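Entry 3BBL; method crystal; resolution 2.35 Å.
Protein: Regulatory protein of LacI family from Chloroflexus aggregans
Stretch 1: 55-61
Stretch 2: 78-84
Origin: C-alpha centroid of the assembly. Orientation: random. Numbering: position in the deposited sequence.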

# COMPACT_ATOMS: atom_id res chain seq x y z
N ILE A 55 14.60 -17.55 14.13
CA ILE A 55 14.16 -17.87 12.78
C ILE A 55 15.31 -17.82 11.77
O ILE A 55 15.35 -18.61 10.83
CB ILE A 55 13.02 -16.92 12.36
CG1 ILE A 55 12.57 -17.23 10.93
CG2 ILE A 55 13.47 -15.48 12.51
CD1 ILE A 55 11.95 -18.61 10.76
N TYR A 56 16.24 -16.89 11.95
CA TYR A 56 17.38 -16.80 11.03
C TYR A 56 18.26 -18.03 11.24
O TYR A 56 18.74 -18.63 10.28
CB TYR A 56 18.21 -15.53 11.28
CG TYR A 56 17.58 -14.27 10.75
CD1 TYR A 56 16.67 -13.54 11.51
CD2 TYR A 56 17.87 -13.80 9.46
CE1 TYR A 56 16.07 -12.39 11.02
CE2 TYR A 56 17.28 -12.66 8.96
CZ TYR A 56 16.37 -11.95 9.74
OH TYR A 56 15.76 -10.82 9.24
N ARG A 57 18.46 -18.37 12.50
CA ARG A 57 19.27 -19.52 12.90
C ARG A 57 18.69 -20.79 12.27
O ARG A 57 19.43 -21.62 11.73
CB ARG A 57 19.27 -19.64 14.43
CG ARG A 57 20.44 -20.41 15.01
CD ARG A 57 20.12 -20.90 16.42
NE ARG A 57 19.87 -19.83 17.38
CZ ARG A 57 20.80 -18.98 17.83
NH1 ARG A 57 22.05 -19.08 17.39
NH2 ARG A 57 20.47 -18.05 18.71
N ASP A 58 17.37 -20.93 12.33
CA ASP A 58 16.68 -22.09 11.77
C ASP A 58 16.81 -22.19 10.26
O ASP A 58 17.14 -23.25 9.73
CB ASP A 58 15.20 -22.04 12.13
CG ASP A 58 14.96 -22.17 13.62
OD1 ASP A 58 15.73 -21.58 14.40
OD2 ASP A 58 13.99 -22.85 14.01
N LEU A 59 16.55 -21.09 9.56
CA LEU A 59 16.60 -21.08 8.11
C LEU A 59 17.99 -21.38 7.54
O LEU A 59 18.11 -21.96 6.46
CB LEU A 59 16.08 -19.75 7.56
CG LEU A 59 14.57 -19.54 7.76
CD1 LEU A 59 14.16 -18.17 7.26
CD2 LEU A 59 13.81 -20.62 7.03
N ILE A 60 19.03 -21.00 8.27
CA ILE A 60 20.38 -21.24 7.80
C ILE A 60 20.74 -22.73 7.82
O ILE A 60 21.16 -23.28 6.81
CB ILE A 60 21.42 -20.46 8.64
CG1 ILE A 60 21.23 -18.95 8.42
CG2 ILE A 60 22.83 -20.86 8.23
CD1 ILE A 60 22.14 -18.08 9.26
N ARG A 61 20.55 -23.40 8.96
CA ARG A 61 20.89 -24.81 9.00
C ARG A 61 19.89 -25.73 8.34
O ARG A 61 20.17 -26.90 8.14
CB ARG A 61 21.17 -25.27 10.43
CG ARG A 61 20.23 -24.78 11.49
CD ARG A 61 21.05 -24.40 12.71
NE ARG A 61 20.30 -24.48 13.96
CZ ARG A 61 20.75 -24.03 15.13
NH1 ARG A 61 21.95 -23.46 15.21
NH2 ARG A 61 19.99 -24.16 16.21
N PRO A 78 20.71 -6.25 15.59
CA PRO A 78 21.08 -7.60 16.01
C PRO A 78 21.12 -8.62 14.86
O PRO A 78 21.96 -9.52 14.84
CB PRO A 78 20.04 -7.94 17.08
CG PRO A 78 18.85 -7.11 16.69
CD PRO A 78 19.49 -5.80 16.29
N ARG A 79 20.21 -8.48 13.90
CA ARG A 79 20.18 -9.39 12.76
C ARG A 79 21.45 -9.27 11.93
O ARG A 79 21.99 -10.26 11.45
CB ARG A 79 18.96 -9.08 11.87
CG ARG A 79 17.61 -9.29 12.54
CD ARG A 79 16.50 -8.71 11.68
NE ARG A 79 16.73 -7.28 11.44
CZ ARG A 79 16.04 -6.55 10.57
NH1 ARG A 79 15.07 -7.10 9.84
NH2 ARG A 79 16.32 -5.26 10.41
N VAL A 80 21.94 -8.04 11.76
CA VAL A 80 23.15 -7.79 10.99
C VAL A 80 24.37 -8.34 11.73
O VAL A 80 25.28 -8.91 11.12
CB VAL A 80 23.35 -6.28 10.75
CG1 VAL A 80 24.69 -6.02 10.05
CG2 VAL A 80 22.20 -5.73 9.92
N GLN A 81 24.37 -8.16 13.04
CA GLN A 81 25.45 -8.62 13.90
C GLN A 81 25.54 -10.15 13.78
O GLN A 81 26.62 -10.71 13.54
CB GLN A 81 25.13 -8.23 15.34
CG GLN A 81 26.33 -7.96 16.23
CD GLN A 81 25.90 -7.60 17.64
OE1 GLN A 81 25.08 -6.70 17.85
NE2 GLN A 81 26.46 -8.30 18.62
N PHE A 82 24.40 -10.80 13.95
CA PHE A 82 24.32 -12.25 13.87
C PHE A 82 24.82 -12.82 12.55
O PHE A 82 25.77 -13.60 12.52
CB PHE A 82 22.88 -12.69 14.11
CG PHE A 82 22.67 -14.17 13.95
CD1 PHE A 82 23.28 -15.07 14.81
CD2 PHE A 82 21.85 -14.65 12.93
CE1 PHE A 82 23.08 -16.44 14.66
CE2 PHE A 82 21.65 -16.02 12.77
CZ PHE A 82 22.27 -16.92 13.64
N LEU A 83 24.19 -12.42 11.45
CA LEU A 83 24.58 -12.91 10.13
C LEU A 83 26.05 -12.64 9.83
O LEU A 83 26.68 -13.39 9.09
CB LEU A 83 23.69 -12.30 9.05
CG LEU A 83 22.20 -12.62 9.22
CD1 LEU A 83 21.39 -11.92 8.15
CD2 LEU A 83 22.00 -14.13 9.15
N LEU A 84 26.58 -11.56 10.38
CA LEU A 84 27.98 -11.22 10.16
C LEU A 84 28.86 -12.26 10.85
O LEU A 84 29.86 -12.71 10.30
CB LEU A 84 28.30 -9.82 10.70
CG LEU A 84 27.95 -8.65 9.78
CD1 LEU A 84 28.18 -7.35 10.52
CD2 LEU A 84 28.79 -8.71 8.52
O HOH W 1 13.63 -9.90 10.31

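No hydrogen bond joins these two helices directly; the one polar link runs through a water. Water 1 lies 2.6 Å from Tyr56 OH and accepts a hydrogen bond from Arg79 NH1 at 3.2 Å, so two buried polar side chains are joined without touching donor to acceptor. The same hydroxyl also packs against the aliphatic part of the arginine, with Tyr56 OH 3.3 Å from Arg79 CD.

The helices run in roughly the same direction, 32° apart, and their axes come no nearer than 11.2 Å. Side chains from both helices fill that gap, burying 319 Å² in all. Tyr56, with chi1 in m, gives up the largest area to the contact, and it meets three neighbours along its length: the hydroxyl end meets Arg79, Tyr56 CD2 sits 4.2 Å from Leu83 CD2, and Tyr56 CB lies 3.8 Å from Phe82 CE2.

Phe82, chi1 in t, reaches back from the second helix. Ile60, one turn after Tyr56, extends its CD1 to within 4.1 Å of Phe82 CE2 and 4.0 Å of Leu83 CD2, closing an apolar cluster. Leu83 starts sideways, but its end comes nearer; like Phe82 it is buried, where an apolar side chain leaves no polar group unsatisfied. At the border, partly exposed Arg57 brings Arg57 NH1 to 3.9 Å from Phe82 CE1, a place that suits a long aliphatic stem with a charged end.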